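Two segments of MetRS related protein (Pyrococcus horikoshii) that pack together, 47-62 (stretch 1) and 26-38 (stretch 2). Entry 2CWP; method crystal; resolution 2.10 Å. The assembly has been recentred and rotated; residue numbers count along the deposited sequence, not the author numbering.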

ATOM      1  N   THR A  47       8.224  -5.454  -0.573  1.00 27.82           N
ATOM      2  CA  THR A  47       7.975  -5.036  -1.937  1.00 31.50           C
ATOM      3  C   THR A  47       6.484  -5.093  -2.125  1.00 31.49           C
ATOM      4  O   THR A  47       5.861  -6.140  -1.929  1.00 28.46           O
ATOM      5  CB  THR A  47       8.665  -5.973  -2.943  1.00 36.35           C
ATOM      6  OG1 THR A  47      10.083  -5.893  -2.751  1.00 36.43           O
ATOM      7  CG2 THR A  47       8.327  -5.577  -4.383  1.00 31.51           C
ATOM      8  N   ILE A  48       5.906  -3.956  -2.495  1.00 32.44           N
ATOM      9  CA  ILE A  48       4.472  -3.877  -2.679  1.00 30.86           C
ATOM     10  C   ILE A  48       4.086  -3.248  -4.004  1.00 33.71           C
ATOM     11  O   ILE A  48       4.555  -2.165  -4.355  1.00 34.73           O
ATOM     12  CB  ILE A  48       3.827  -3.075  -1.522  1.00 32.78           C
ATOM     13  CG1 ILE A  48       3.945  -3.888  -0.226  1.00 35.50           C
ATOM     14  CG2 ILE A  48       2.370  -2.733  -1.855  1.00 32.22           C
ATOM     15  CD1 ILE A  48       3.471  -3.172   1.019  1.00 20.97           C
ATOM     16  N   VAL A  49       3.216  -3.939  -4.731  1.00 31.20           N
ATOM     17  CA  VAL A  49       2.737  -3.457  -6.013  1.00 30.51           C
ATOM     18  C   VAL A  49       1.355  -2.800  -5.872  1.00 28.48           C
ATOM     19  O   VAL A  49       0.487  -3.301  -5.155  1.00 26.99           O
ATOM     20  CB  VAL A  49       2.654  -4.626  -7.028  1.00 32.11           C
ATOM     21  CG1 VAL A  49       2.139  -4.125  -8.370  1.00 27.43           C
ATOM     22  CG2 VAL A  49       4.029  -5.276  -7.184  1.00 27.45           C
ATOM     23  N   THR A  50       1.174  -1.667  -6.544  1.00 28.86           N
ATOM     24  CA  THR A  50      -0.100  -0.943  -6.553  1.00 27.81           C
ATOM     25  C   THR A  50      -0.360  -0.579  -8.020  1.00 27.29           C
ATOM     26  O   THR A  50       0.576  -0.286  -8.757  1.00 32.91           O
ATOM     27  CB  THR A  50      -0.034   0.350  -5.688  1.00 28.13           C
ATOM     28  OG1 THR A  50      -1.304   1.008  -5.708  1.00 24.63           O
ATOM     29  CG2 THR A  50       1.029   1.298  -6.222  1.00 24.89           C
ATOM     30  N   GLY A  51      -1.617  -0.603  -8.454  1.00 25.83           N
ATOM     31  CA  GLY A  51      -1.906  -0.298  -9.847  1.00 25.63           C
ATOM     32  C   GLY A  51      -2.644   1.009 -10.067  1.00 27.95           C
ATOM     33  O   GLY A  51      -3.712   1.029 -10.666  1.00 33.43           O
ATOM     34  N   ILE A  52      -2.056   2.110  -9.621  1.00 28.06           N
ATOM     35  CA  ILE A  52      -2.696   3.412  -9.741  1.00 24.60           C
ATOM     36  C   ILE A  52      -1.959   4.375 -10.664  1.00 29.96           C
ATOM     37  O   ILE A  52      -2.385   5.522 -10.810  1.00 28.99           O
ATOM     38  CB  ILE A  52      -2.815   4.066  -8.335  1.00 26.28           C
ATOM     39  CG1 ILE A  52      -1.414   4.255  -7.738  1.00 25.07           C
ATOM     40  CG2 ILE A  52      -3.658   3.181  -7.419  1.00 21.91           C
ATOM     41  CD1 ILE A  52      -1.380   4.611  -6.245  1.00 28.21           C
ATOM     42  N   ALA A  53      -0.882   3.901 -11.300  1.00 28.99           N
ATOM     43  CA  ALA A  53      -0.039   4.728 -12.177  1.00 30.17           C
ATOM     44  C   ALA A  53      -0.739   5.540 -13.266  1.00 28.83           C
ATOM     45  O   ALA A  53      -0.170   6.479 -13.795  1.00 33.15           O
ATOM     46  CB  ALA A  53       1.067   3.865 -12.803  1.00 28.98           C
ATOM     47  N   ASP A  54      -1.960   5.180 -13.616  1.00 30.82           N
ATOM     48  CA  ASP A  54      -2.676   5.922 -14.640  1.00 34.56           C
ATOM     49  C   ASP A  54      -3.281   7.184 -14.023  1.00 35.74           C
ATOM     50  O   ASP A  54      -3.664   8.114 -14.738  1.00 30.41           O
ATOM     51  CB  ASP A  54      -3.786   5.050 -15.218  1.00 43.61           C
ATOM     52  CG  ASP A  54      -4.719   4.545 -14.148  1.00 46.12           C
ATOM     53  OD1 ASP A  54      -4.208   4.225 -13.049  1.00 46.00           O
ATOM     54  OD2 ASP A  54      -5.942   4.467 -14.396  1.00 49.28           O
ATOM     55  N   GLN A  55      -3.365   7.203 -12.691  1.00 29.21           N
ATOM     56  CA  GLN A  55      -3.924   8.337 -11.967  1.00 26.26           C
ATOM     57  C   GLN A  55      -2.933   8.994 -11.022  1.00 27.21           C
ATOM     58  O   GLN A  55      -2.979  10.197 -10.823  1.00 27.43           O
ATOM     59  CB  GLN A  55      -5.131   7.901 -11.143  1.00 23.04           C
ATOM     60  CG  GLN A  55      -6.312   7.430 -11.956  1.00 29.47           C
ATOM     61  CD  GLN A  55      -7.552   7.317 -11.098  1.00 31.01           C
ATOM     62  OE1 GLN A  55      -7.930   8.277 -10.422  1.00 22.41           O
ATOM     63  NE2 GLN A  55      -8.187   6.140 -11.108  1.00 21.40           N
ATOM     64  N   ILE A  56      -2.046   8.195 -10.435  1.00 28.63           N
ATOM     65  CA  ILE A  56      -1.071   8.696  -9.468  1.00 30.93           C
ATOM     66  C   ILE A  56       0.361   8.357  -9.867  1.00 30.57           C
ATOM     67  O   ILE A  56       0.767   7.200  -9.805  1.00 37.63           O
ATOM     68  CB  ILE A  56      -1.323   8.080  -8.065  1.00 27.86           C
ATOM     69  CG1 ILE A  56      -2.770   8.324  -7.617  1.00 28.21           C
ATOM     70  CG2 ILE A  56      -0.335   8.657  -7.068  1.00 23.72           C
ATOM     71  CD1 ILE A  56      -3.100   9.786  -7.326  1.00 40.88           C
ATOM     72  N   PRO A  57       1.158   9.363 -10.255  1.00 30.12           N
ATOM     73  CA  PRO A  57       2.540   9.073 -10.646  1.00 26.97           C
ATOM     74  C   PRO A  57       3.399   8.614  -9.465  1.00 26.89           C
ATOM     75  O   PRO A  57       3.152   8.984  -8.320  1.00 31.58           O
ATOM     76  CB  PRO A  57       3.015  10.398 -11.240  1.00 27.57           C
ATOM     77  CG  PRO A  57       2.281  11.398 -10.406  1.00 31.18           C
ATOM     78  CD  PRO A  57       0.879  10.805 -10.347  1.00 28.79           C
ATOM     79  N   PRO A  58       4.432   7.806  -9.744  1.00 26.64           N
ATOM     80  CA  PRO A  58       5.375   7.250  -8.766  1.00 27.59           C
ATOM     81  C   PRO A  58       6.008   8.273  -7.824  1.00 28.71           C
ATOM     82  O   PRO A  58       6.159   8.006  -6.627  1.00 28.04           O
ATOM     83  CB  PRO A  58       6.424   6.563  -9.643  1.00 26.89           C
ATOM     84  CG  PRO A  58       5.654   6.178 -10.855  1.00 30.49           C
ATOM     85  CD  PRO A  58       4.789   7.382 -11.112  1.00 27.64           C
ATOM     86  N   GLU A  59       6.372   9.436  -8.356  1.00 24.02           N
ATOM     87  CA  GLU A  59       6.997  10.464  -7.541  1.00 30.43           C
ATOM     88  C   GLU A  59       6.071  11.049  -6.472  1.00 31.35           C
ATOM     89  O   GLU A  59       6.524  11.741  -5.558  1.00 30.15           O
ATOM     90  CB  GLU A  59       7.593  11.587  -8.423  1.00 33.34           C
ATOM     91  CG  GLU A  59       6.607  12.455  -9.196  1.00 33.16           C
ATOM     92  CD  GLU A  59       6.238  11.894 -10.578  1.00 35.06           C
ATOM     93  OE1 GLU A  59       5.595  12.641 -11.355  1.00 26.06           O
ATOM     94  OE2 GLU A  59       6.582  10.724 -10.884  1.00 32.35           O
ATOM     95  N   GLU A  60       4.774  10.777  -6.568  1.00 28.32           N
ATOM     96  CA  GLU A  60       3.864  11.278  -5.553  1.00 25.32           C
ATOM     97  C   GLU A  60       3.810  10.338  -4.334  1.00 29.16           C
ATOM     98  O   GLU A  60       3.210  10.670  -3.309  1.00 33.09           O
ATOM     99  CB  GLU A  60       2.470  11.485  -6.153  1.00 28.36           C
ATOM    100  CG  GLU A  60       2.328  12.838  -6.839  1.00 33.33           C
ATOM    101  CD  GLU A  60       1.038  12.985  -7.618  1.00 41.12           C
ATOM    102  OE1 GLU A  60       0.050  12.304  -7.267  1.00 45.96           O
ATOM    103  OE2 GLU A  60       1.007  13.793  -8.577  1.00 45.91           O
ATOM    104  N   LEU A  61       4.467   9.181  -4.431  1.00 26.98           N
ATOM    105  CA  LEU A  61       4.478   8.212  -3.325  1.00 27.76           C
ATOM    106  C   LEU A  61       5.826   8.163  -2.614  1.00 26.59           C
ATOM    107  O   LEU A  61       5.891   8.019  -1.402  1.00 30.88           O
ATOM    108  CB  LEU A  61       4.131   6.819  -3.844  1.00 19.06           C
ATOM    109  CG  LEU A  61       2.738   6.676  -4.465  1.00 28.23           C
ATOM    110  CD1 LEU A  61       2.837   5.949  -5.789  1.00 28.95           C
ATOM    111  CD2 LEU A  61       1.833   5.934  -3.516  1.00 27.75           C
ATOM    112  N   GLU A  62       6.901   8.284  -3.381  1.00 30.98           N
ATOM    113  CA  GLU A  62       8.245   8.257  -2.826  1.00 30.50           C
ATOM    114  C   GLU A  62       8.455   9.278  -1.738  1.00 26.06           C
ATOM    115  O   GLU A  62       8.126  10.442  -1.904  1.00 28.88           O
ATOM    116  CB  GLU A  62       9.289   8.512  -3.907  1.00 34.45           C
ATOM    117  CG  GLU A  62       9.594   7.318  -4.751  1.00 44.78           C
ATOM    118  CD  GLU A  62      11.036   7.300  -5.218  1.00 36.50           C
ATOM    119  OE1 GLU A  62      11.376   6.402  -6.006  1.00 49.18           O
ATOM    120  OE2 GLU A  62      11.821   8.173  -4.801  1.00 40.07           O
TER
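Stretch 2, residues 26-38: EKIKRTKKLIKLI

An antiparallel strand pair sorts its side chains by alternation, and the segment that follows one strand can extend one of the resulting faces into a hydrophobic cluster. The two segments of the MetRS related protein illustrate this well. Stretch 2 enters as the end of a strand (26-27), passes through a type II turn from Ile 28 to Thr 31, in which Arg 30 takes the left-handed conformation (67/31), and returns as strand 35-38. The hydroxyl of the turn's last residue helps to hold it, with Thr 31 OG1 donating to Ile 28 O at 2.7 Å. The returning strand lies beside strand 47-50 of stretch 1, their directions 152° apart and their axes approaching to 4.6 Å.

The register pairs Thr 47 with Ile 38, Ile 48 with Leu 37, Val 49 with Lys 36 and Thr 50 with Ile 35. Two of these pairs carry the hydrogen bonds: Leu 37 N donates to Ile 48 O at 2.7 Å and Ile 48 N to Leu 37 O at 2.9 Å, while Ile 35 N reaches Thr 50 O at 2.8 Å and Thr 50 N reaches Ile 35 O at 3.0 Å. Just before strand 35-38, Lys 33 O accepts from Ala 53 N at 2.9 Å. Lys 33 O also lies 2.9 Å from Gly 51 CA, in a CA-H...O contact. At Gly 51, an ideal CB would come within 3.3 Å of Leu 34 CD2, a tight fit that glycine avoids.

On the face shared by Ile 48, Thr 50, Ile 35 and Leu 37, the residues of stretch 2 meet the loop and the 3-10 segment that follow strand 47-50, while Ile 48, whose end leads away, touches Leu 37, with Ile 48 CG2 4.3 Å from Leu 37 CD1. Ile 35 is extended beyond CB, with chi1 m and chi2 t, so its CD1 reaches across to Pro 58 CG at 3.8 Å and Leu 61 CD1 at 4.0 Å. Nearer its root, Ile 35 CG1 rests on Ala 53 CB at 3.6 Å, a methyl directed toward stretch 2. Leu 37 is also m, t, and its CD2 lies 4.3 Å from Leu 61 CD1. Leu 61 itself has chi2 at 133°, between wells, in this buried setting. Thr 50, chi1 t, sets CG2 4.1 Å from Leu 37 CD1 and 3.8 Å from Ile 35 CB, so its methyl joins the apolar packing.

The other face is more mixed. Val 49, chi1 t, brings CG1 to 3.9 Å from Ile 28 CD1 and 4.1 Å from Leu 34 CD2. Leu 34 points away at CB, but its m, t conformation brings its end back to make that contact. Thr 47 CG2 meets Lys 36 CG at 3.7 Å, a contact with the aliphatic part of the lysine. At the exposed margin, the nearly extended Lys 33 (m, t, t, t) places NZ 3.9 Å from Asp 54 OD2, a long salt bridge.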

ATOM      1  N   GLU A  26       8.656   2.837  -8.566  1.00 27.74           N
ATOM      2  CA  GLU A  26       8.887   2.937 -10.004  1.00 31.86           C
ATOM      3  C   GLU A  26       7.907   2.083 -10.781  1.00 31.16           C
ATOM      4  O   GLU A  26       7.553   0.983 -10.360  1.00 31.12           O
ATOM      5  CB  GLU A  26      10.322   2.523 -10.362  1.00 34.35           C
ATOM      6  CG  GLU A  26      10.768   1.205  -9.743  1.00 44.80           C
ATOM      7  CD  GLU A  26      12.031   0.648 -10.392  1.00 49.24           C
ATOM      8  OE1 GLU A  26      12.956   1.447 -10.672  1.00 46.20           O
ATOM      9  OE2 GLU A  26      12.094  -0.588 -10.610  1.00 44.80           O
ATOM     10  N   LYS A  27       7.472   2.594 -11.927  1.00 33.55           N
ATOM     11  CA  LYS A  27       6.523   1.871 -12.753  1.00 37.43           C
ATOM     12  C   LYS A  27       7.117   0.517 -13.108  1.00 35.90           C
ATOM     13  O   LYS A  27       8.330   0.391 -13.250  1.00 34.85           O
ATOM     14  CB  LYS A  27       6.217   2.653 -14.039  1.00 39.19           C
ATOM     15  CG  LYS A  27       5.645   4.049 -13.825  1.00 32.09           C
ATOM     16  CD  LYS A  27       5.005   4.587 -15.113  1.00 38.67           C
ATOM     17  CE  LYS A  27       3.881   3.659 -15.582  1.00 40.10           C
ATOM     18  NZ  LYS A  27       2.986   4.255 -16.600  1.00 37.50           N
ATOM     19  N   ILE A  28       6.264  -0.494 -13.220  1.00 38.36           N
ATOM     20  CA  ILE A  28       6.714  -1.832 -13.594  1.00 39.10           C
ATOM     21  C   ILE A  28       6.730  -1.855 -15.123  1.00 38.90           C
ATOM     22  O   ILE A  28       5.782  -1.408 -15.768  1.00 29.76           O
ATOM     23  CB  ILE A  28       5.758  -2.936 -13.059  1.00 39.70           C
ATOM     24  CG1 ILE A  28       5.852  -3.008 -11.533  1.00 33.62           C
ATOM     25  CG2 ILE A  28       6.105  -4.288 -13.683  1.00 36.41           C
ATOM     26  CD1 ILE A  28       5.057  -4.148 -10.919  1.00 36.87           C
ATOM     27  N   LYS A  29       7.822  -2.366 -15.688  1.00 46.63           N
ATOM     28  CA  LYS A  29       8.015  -2.431 -17.140  1.00 45.75           C
ATOM     29  C   LYS A  29       6.874  -3.123 -17.880  1.00 42.83           C
ATOM     30  O   LYS A  29       6.386  -4.168 -17.451  1.00 42.77           O
ATOM     31  CB  LYS A  29       9.322  -3.157 -17.451  1.00 47.56           C
ATOM     32  CG  LYS A  29      10.081  -2.594 -18.632  1.00 57.72           C
ATOM     33  CD  LYS A  29      11.194  -3.540 -19.073  1.00 58.71           C
ATOM     34  CE  LYS A  29      10.627  -4.773 -19.770  1.00 59.66           C
ATOM     35  NZ  LYS A  29      11.685  -5.680 -20.292  1.00 61.36           N
ATOM     36  N   ARG A  30       6.466  -2.537 -19.001  1.00 48.00           N
ATOM     37  CA  ARG A  30       5.394  -3.089 -19.825  1.00 52.31           C
ATOM     38  C   ARG A  30       4.021  -3.069 -19.173  1.00 50.06           C
ATOM     39  O   ARG A  30       3.195  -3.946 -19.422  1.00 51.95           O
ATOM     40  CB  ARG A  30       5.740  -4.519 -20.257  1.00 56.69           C
ATOM     41  CG  ARG A  30       6.747  -4.568 -21.392  1.00 64.73           C
ATOM     42  CD  ARG A  30       7.205  -5.983 -21.703  1.00 70.21           C
ATOM     43  NE  ARG A  30       7.959  -6.562 -20.597  1.00 71.95           N
ATOM     44  CZ  ARG A  30       8.932  -7.456 -20.741  1.00 72.03           C
ATOM     45  NH1 ARG A  30       9.275  -7.880 -21.950  1.00 72.55           N
ATOM     46  NH2 ARG A  30       9.570  -7.918 -19.672  1.00 71.50           N
ATOM     47  N   THR A  31       3.787  -2.068 -18.330  1.00 47.67           N
ATOM     48  CA  THR A  31       2.502  -1.914 -17.663  1.00 45.97           C
ATOM     49  C   THR A  31       2.180  -0.435 -17.694  1.00 40.92           C
ATOM     50  O   THR A  31       3.079   0.401 -17.770  1.00 39.33           O
ATOM     51  CB  THR A  31       2.548  -2.370 -16.188  1.00 47.68           C
ATOM     52  OG1 THR A  31       3.102  -1.324 -15.379  1.00 41.88           O
ATOM     53  CG2 THR A  31       3.409  -3.618 -16.046  1.00 48.70           C
ATOM     54  N   LYS A  32       0.897  -0.115 -17.628  1.00 43.68           N
ATOM     55  CA  LYS A  32       0.472   1.276 -17.653  1.00 42.04           C
ATOM     56  C   LYS A  32      -0.005   1.744 -16.289  1.00 39.85           C
ATOM     57  O   LYS A  32       0.037   2.933 -15.983  1.00 39.92           O
ATOM     58  CB  LYS A  32      -0.648   1.462 -18.678  1.00 44.75           C
ATOM     59  CG  LYS A  32      -0.224   1.137 -20.105  1.00 51.79           C
ATOM     60  CD  LYS A  32      -1.268   1.611 -21.097  1.00 62.53           C
ATOM     61  CE  LYS A  32      -0.839   1.331 -22.528  1.00 67.34           C
ATOM     62  NZ  LYS A  32      -1.822   1.858 -23.515  1.00 68.40           N
ATOM     63  N   LYS A  33      -0.438   0.801 -15.461  1.00 39.62           N
ATOM     64  CA  LYS A  33      -0.957   1.130 -14.136  1.00 39.23           C
ATOM     65  C   LYS A  33      -0.133   0.643 -12.948  1.00 36.14           C
ATOM     66  O   LYS A  33      -0.303   1.144 -11.840  1.00 35.71           O
ATOM     67  CB  LYS A  33      -2.363   0.556 -13.977  1.00 36.58           C
ATOM     68  CG  LYS A  33      -3.385   1.051 -14.964  1.00 43.55           C
ATOM     69  CD  LYS A  33      -4.730   0.461 -14.612  1.00 43.61           C
ATOM     70  CE  LYS A  33      -5.865   1.295 -15.176  1.00 53.37           C
ATOM     71  NZ  LYS A  33      -7.177   0.812 -14.649  1.00 51.53           N
ATOM     72  N   LEU A  34       0.754  -0.324 -13.167  1.00 32.48           N
ATOM     73  CA  LEU A  34       1.511  -0.879 -12.057  1.00 28.15           C
ATOM     74  C   LEU A  34       2.722  -0.109 -11.583  1.00 28.86           C
ATOM     75  O   LEU A  34       3.499   0.402 -12.376  1.00 35.25           O
ATOM     76  CB  LEU A  34       1.934  -2.322 -12.365  1.00 28.84           C
ATOM     77  CG  LEU A  34       0.842  -3.366 -12.616  1.00 33.62           C
ATOM     78  CD1 LEU A  34       1.475  -4.753 -12.517  1.00 39.43           C
ATOM     79  CD2 LEU A  34      -0.269  -3.246 -11.602  1.00 32.08           C
ATOM     80  N   ILE A  35       2.866  -0.033 -10.264  1.00 30.74           N
ATOM     81  CA  ILE A  35       4.008   0.628  -9.642  1.00 24.64           C
ATOM     82  C   ILE A  35       4.562  -0.291  -8.553  1.00 28.87           C
ATOM     83  O   ILE A  35       3.809  -0.814  -7.716  1.00 23.87           O
ATOM     84  CB  ILE A  35       3.625   1.972  -8.976  1.00 26.78           C
ATOM     85  CG1 ILE A  35       3.060   2.940 -10.011  1.00 26.63           C
ATOM     86  CG2 ILE A  35       4.844   2.576  -8.300  1.00 25.56           C
ATOM     87  CD1 ILE A  35       2.721   4.282  -9.450  1.00 25.59           C
ATOM     88  N   LYS A  36       5.874  -0.492  -8.573  1.00 30.51           N
ATOM     89  CA  LYS A  36       6.526  -1.322  -7.569  1.00 33.19           C
ATOM     90  C   LYS A  36       7.034  -0.404  -6.474  1.00 34.57           C
ATOM     91  O   LYS A  36       7.668   0.615  -6.756  1.00 31.18           O
ATOM     92  CB  LYS A  36       7.706  -2.090  -8.163  1.00 37.59           C
ATOM     93  CG  LYS A  36       8.295  -3.131  -7.212  1.00 39.67           C
ATOM     94  CD  LYS A  36       9.361  -3.982  -7.900  1.00 46.54           C
ATOM     95  CE  LYS A  36      10.761  -3.434  -7.675  1.00 49.09           C
ATOM     96  NZ  LYS A  36      11.201  -3.632  -6.268  1.00 51.40           N
ATOM     97  N   LEU A  37       6.738  -0.754  -5.228  1.00 30.51           N
ATOM     98  CA  LEU A  37       7.174   0.048  -4.100  1.00 33.18           C
ATOM     99  C   LEU A  37       8.079  -0.760  -3.187  1.00 31.17           C
ATOM    100  O   LEU A  37       7.881  -1.959  -3.002  1.00 37.74           O
ATOM    101  CB  LEU A  37       5.970   0.508  -3.273  1.00 34.97           C
ATOM    102  CG  LEU A  37       4.798   1.210  -3.960  1.00 40.31           C
ATOM    103  CD1 LEU A  37       3.567   1.172  -3.038  1.00 26.85           C
ATOM    104  CD2 LEU A  37       5.197   2.632  -4.311  1.00 32.00           C
ATOM    105  N   ILE A  38       9.077  -0.099  -2.619  1.00 30.55           N
ATOM    106  CA  ILE A  38       9.959  -0.750  -1.665  1.00 30.41           C
ATOM    107  C   ILE A  38       9.589   0.028  -0.412  1.00 28.82           C
ATOM    108  O   ILE A  38       9.886   1.227  -0.291  1.00 29.07           O
ATOM    109  CB  ILE A  38      11.439  -0.545  -2.003  1.00 35.43           C
ATOM    110  CG1 ILE A  38      11.744  -1.192  -3.355  1.00 38.16           C
ATOM    111  CG2 ILE A  38      12.307  -1.141  -0.892  1.00 31.78           C
ATOM    112  CD1 ILE A  38      13.157  -0.949  -3.850  1.00 47.56           C
TER